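Local coordinates for protein N-acetyltransferase (Escherichia coli, PDB 6GTQ) that probably transfers an acetyl group from acetyl-CoA to an amine of its substrate, as a member of the GNAT family of N-acetyltransferases, at residues A[60-65]-A[100-105]. The protein carries 1 engineered substitution. Sequence-based numbering, arbitrary orientation.
Sequences QVLGYY and AIDRSL
Leu62 turns CG anti to its carbonyl carbon (chi1 -68°), and Asp102 turns CG anti to its backbone N (chi1 -168°); these torsions set the two CG atoms, and the side chains meet obliquely. Leu62 CD2 lies 3.7 Å from Asp102 OD2. The same methyl touches Ser104 OG, while Leu62 CB packs on Leu105 CD1 at 3.7 Å, the two leucine side chains crossing at about a right angle. Ser104 N approaches Asp102 OD2 from above the carboxylate plane, which makes an Asx turn directly after strand 90-101. Ser104 OG adds a second grip, donating to Asp102 OD2 on its anti side, 2.7 Å away; OD1 accepts from Asp24 N. Before the turn, in the strand, the backbones pair antiparallel. Tyr64 and Ala100 form a hydrogen-bonded pair, Tyr64 N to Ala100 O at 2.8 Å and Ala100 N to Tyr64 O at 3.0 Å. Gly63 and Ile101 follow as a non-hydrogen-bonded pair, CA to CA 4.1 Å. Asp102 N then reaches Leu62 O at 3.1 Å from above the carbonyl plane, 60° out of it. On the sheet face of Tyr64 and Ala100, the methyl CB of Ala100 meets the phenol ring obliquely, 3.6 Å from Tyr64 CE2. The contact joins the start of strand 61-74 to the end of strand 90-101 in the central GNAT sheet. Leu62 and Gly63 form a classic bulge opposite Leu52 of strand 48-53; helix 28-36 covers Tyr64 and Ala100, with Tyr64 OH bonded to Leu30 O, and Ile101 packs on Leu114 of helix 110-129.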
loop_
_atom_site.group_PDB
_atom_site.type_symbol
_atom_site.label_atom_id
_atom_site.label_comp_id
_atom_site.label_asym_id
_atom_site.label_seq_id
_atom_site.Cartn_x
_atom_site.Cartn_y
_atom_site.Cartn_z
ATOM N N GLN A 60 1.887 -13.542 -15.577
ATOM C CA GLN A 60 2.952 -13.842 -14.616
ATOM C C GLN A 60 3.097 -12.702 -13.585
ATOM O O GLN A 60 3.503 -11.591 -13.934
ATOM C CB GLN A 60 4.270 -14.094 -15.358
ATOM C CG GLN A 60 5.415 -14.556 -14.467
ATOM C CD GLN A 60 6.646 -14.955 -15.246
ATOM O OE1 GLN A 60 6.651 -14.985 -16.485
ATOM N NE2 GLN A 60 7.729 -15.258 -14.532
ATOM N N VAL A 61 2.748 -12.984 -12.320
ATOM C CA VAL A 61 2.786 -12.016 -11.221
ATOM C C VAL A 61 4.208 -11.785 -10.730
ATOM O O VAL A 61 4.872 -12.733 -10.303
ATOM C CB VAL A 61 1.806 -12.397 -10.076
ATOM C CG1 VAL A 61 1.944 -11.455 -8.874
ATOM C CG2 VAL A 61 0.370 -12.416 -10.584
ATOM N N LEU A 62 4.658 -10.517 -10.775
ATOM C CA LEU A 62 5.992 -10.111 -10.334
ATOM C C LEU A 62 5.951 -9.112 -9.165
ATOM O O LEU A 62 6.923 -8.410 -8.894
ATOM C CB LEU A 62 6.838 -9.585 -11.518
ATOM C CG LEU A 62 7.260 -10.623 -12.580
ATOM C CD1 LEU A 62 7.881 -9.950 -13.770
ATOM C CD2 LEU A 62 8.203 -11.674 -12.012
ATOM N N GLY A 63 4.836 -9.101 -8.457
ATOM C CA GLY A 63 4.623 -8.208 -7.333
ATOM C C GLY A 63 3.158 -8.017 -7.044
ATOM O O GLY A 63 2.318 -8.175 -7.934
ATOM N N TYR A 64 2.846 -7.688 -5.786
ATOM C CA TYR A 64 1.478 -7.467 -5.337
ATOM C C TYR A 64 1.362 -6.545 -4.130
ATOM O O TYR A 64 2.338 -6.305 -3.408
ATOM C CB TYR A 64 0.783 -8.813 -5.041
ATOM C CG TYR A 64 1.138 -9.486 -3.726
ATOM C CD1 TYR A 64 0.417 -9.218 -2.561
ATOM C CD2 TYR A 64 2.119 -10.477 -3.670
ATOM C CE1 TYR A 64 0.696 -9.878 -1.364
ATOM C CE2 TYR A 64 2.386 -11.168 -2.483
ATOM C CZ TYR A 64 1.677 -10.856 -1.333
ATOM O OH TYR A 64 1.932 -11.518 -0.161
ATOM N N TYR A 65 0.140 -6.082 -3.888
ATOM C CA TYR A 65 -0.219 -5.306 -2.707
ATOM C C TYR A 65 -1.678 -5.588 -2.343
ATOM O O TYR A 65 -2.450 -5.996 -3.205
ATOM C CB TYR A 65 0.145 -3.802 -2.807
ATOM C CG TYR A 65 -0.799 -2.913 -3.589
ATOM C CD1 TYR A 65 -1.992 -2.462 -3.025
ATOM C CD2 TYR A 65 -0.437 -2.406 -4.837
ATOM C CE1 TYR A 65 -2.847 -1.612 -3.721
ATOM C CE2 TYR A 65 -1.275 -1.534 -5.535
ATOM C CZ TYR A 65 -2.480 -1.142 -4.971
ATOM O OH TYR A 65 -3.328 -0.310 -5.656
ATOM N N ALA A 100 4.750 -6.888 -1.727
ATOM C CA ALA A 100 5.824 -7.805 -2.118
ATOM C C ALA A 100 6.176 -7.608 -3.576
ATOM O O ALA A 100 5.280 -7.490 -4.407
ATOM C CB ALA A 100 5.409 -9.247 -1.865
ATOM N N ILE A 101 7.481 -7.564 -3.879
ATOM C CA ILE A 101 8.030 -7.427 -5.236
ATOM C C ILE A 101 8.968 -8.600 -5.478
ATOM O O ILE A 101 9.838 -8.867 -4.645
ATOM C CB ILE A 101 8.752 -6.049 -5.454
ATOM C CG1 ILE A 101 7.792 -4.829 -5.251
ATOM C CG2 ILE A 101 9.483 -5.973 -6.802
ATOM C CD1 ILE A 101 6.640 -4.610 -6.297
ATOM N N ASP A 102 8.808 -9.288 -6.621
ATOM C CA ASP A 102 9.663 -10.408 -7.011
ATOM C C ASP A 102 11.127 -9.964 -7.115
ATOM O O ASP A 102 11.395 -8.859 -7.591
ATOM C CB ASP A 102 9.184 -11.011 -8.340
ATOM C CG ASP A 102 9.838 -12.335 -8.670
ATOM O OD1 ASP A 102 9.396 -13.366 -8.124
ATOM O OD2 ASP A 102 10.795 -12.340 -9.472
ATOM N N ARG A 103 12.060 -10.836 -6.669
ATOM C CA ARG A 103 13.518 -10.629 -6.643
ATOM C C ARG A 103 14.097 -10.163 -7.979
ATOM O O ARG A 103 15.043 -9.373 -7.980
ATOM C CB ARG A 103 14.241 -11.906 -6.187
ATOM C CG ARG A 103 14.207 -12.169 -4.688
ATOM C CD ARG A 103 14.753 -13.556 -4.392
ATOM N NE ARG A 103 14.832 -13.823 -2.955
ATOM C CZ ARG A 103 15.950 -13.767 -2.239
ATOM N NH1 ARG A 103 15.923 -14.019 -0.937
ATOM N NH2 ARG A 103 17.106 -13.470 -2.819
ATOM N N SER A 104 13.523 -10.644 -9.108
ATOM C CA SER A 104 13.929 -10.289 -10.468
ATOM C C SER A 104 13.723 -8.803 -10.782
ATOM O O SER A 104 14.454 -8.250 -11.606
ATOM C CB SER A 104 13.201 -11.152 -11.493
ATOM O OG SER A 104 11.811 -10.880 -11.536
ATOM N N LEU A 105 12.745 -8.158 -10.126
ATOM C CA LEU A 105 12.442 -6.744 -10.347
ATOM C C LEU A 105 13.086 -5.794 -9.339
ATOM O O LEU A 105 13.190 -4.598 -9.623
ATOM C CB LEU A 105 10.925 -6.510 -10.413
ATOM C CG LEU A 105 10.214 -6.952 -11.698
ATOM C CD1 LEU A 105 8.793 -6.479 -11.693
ATOM C CD2 LEU A 105 10.904 -6.406 -12.953
#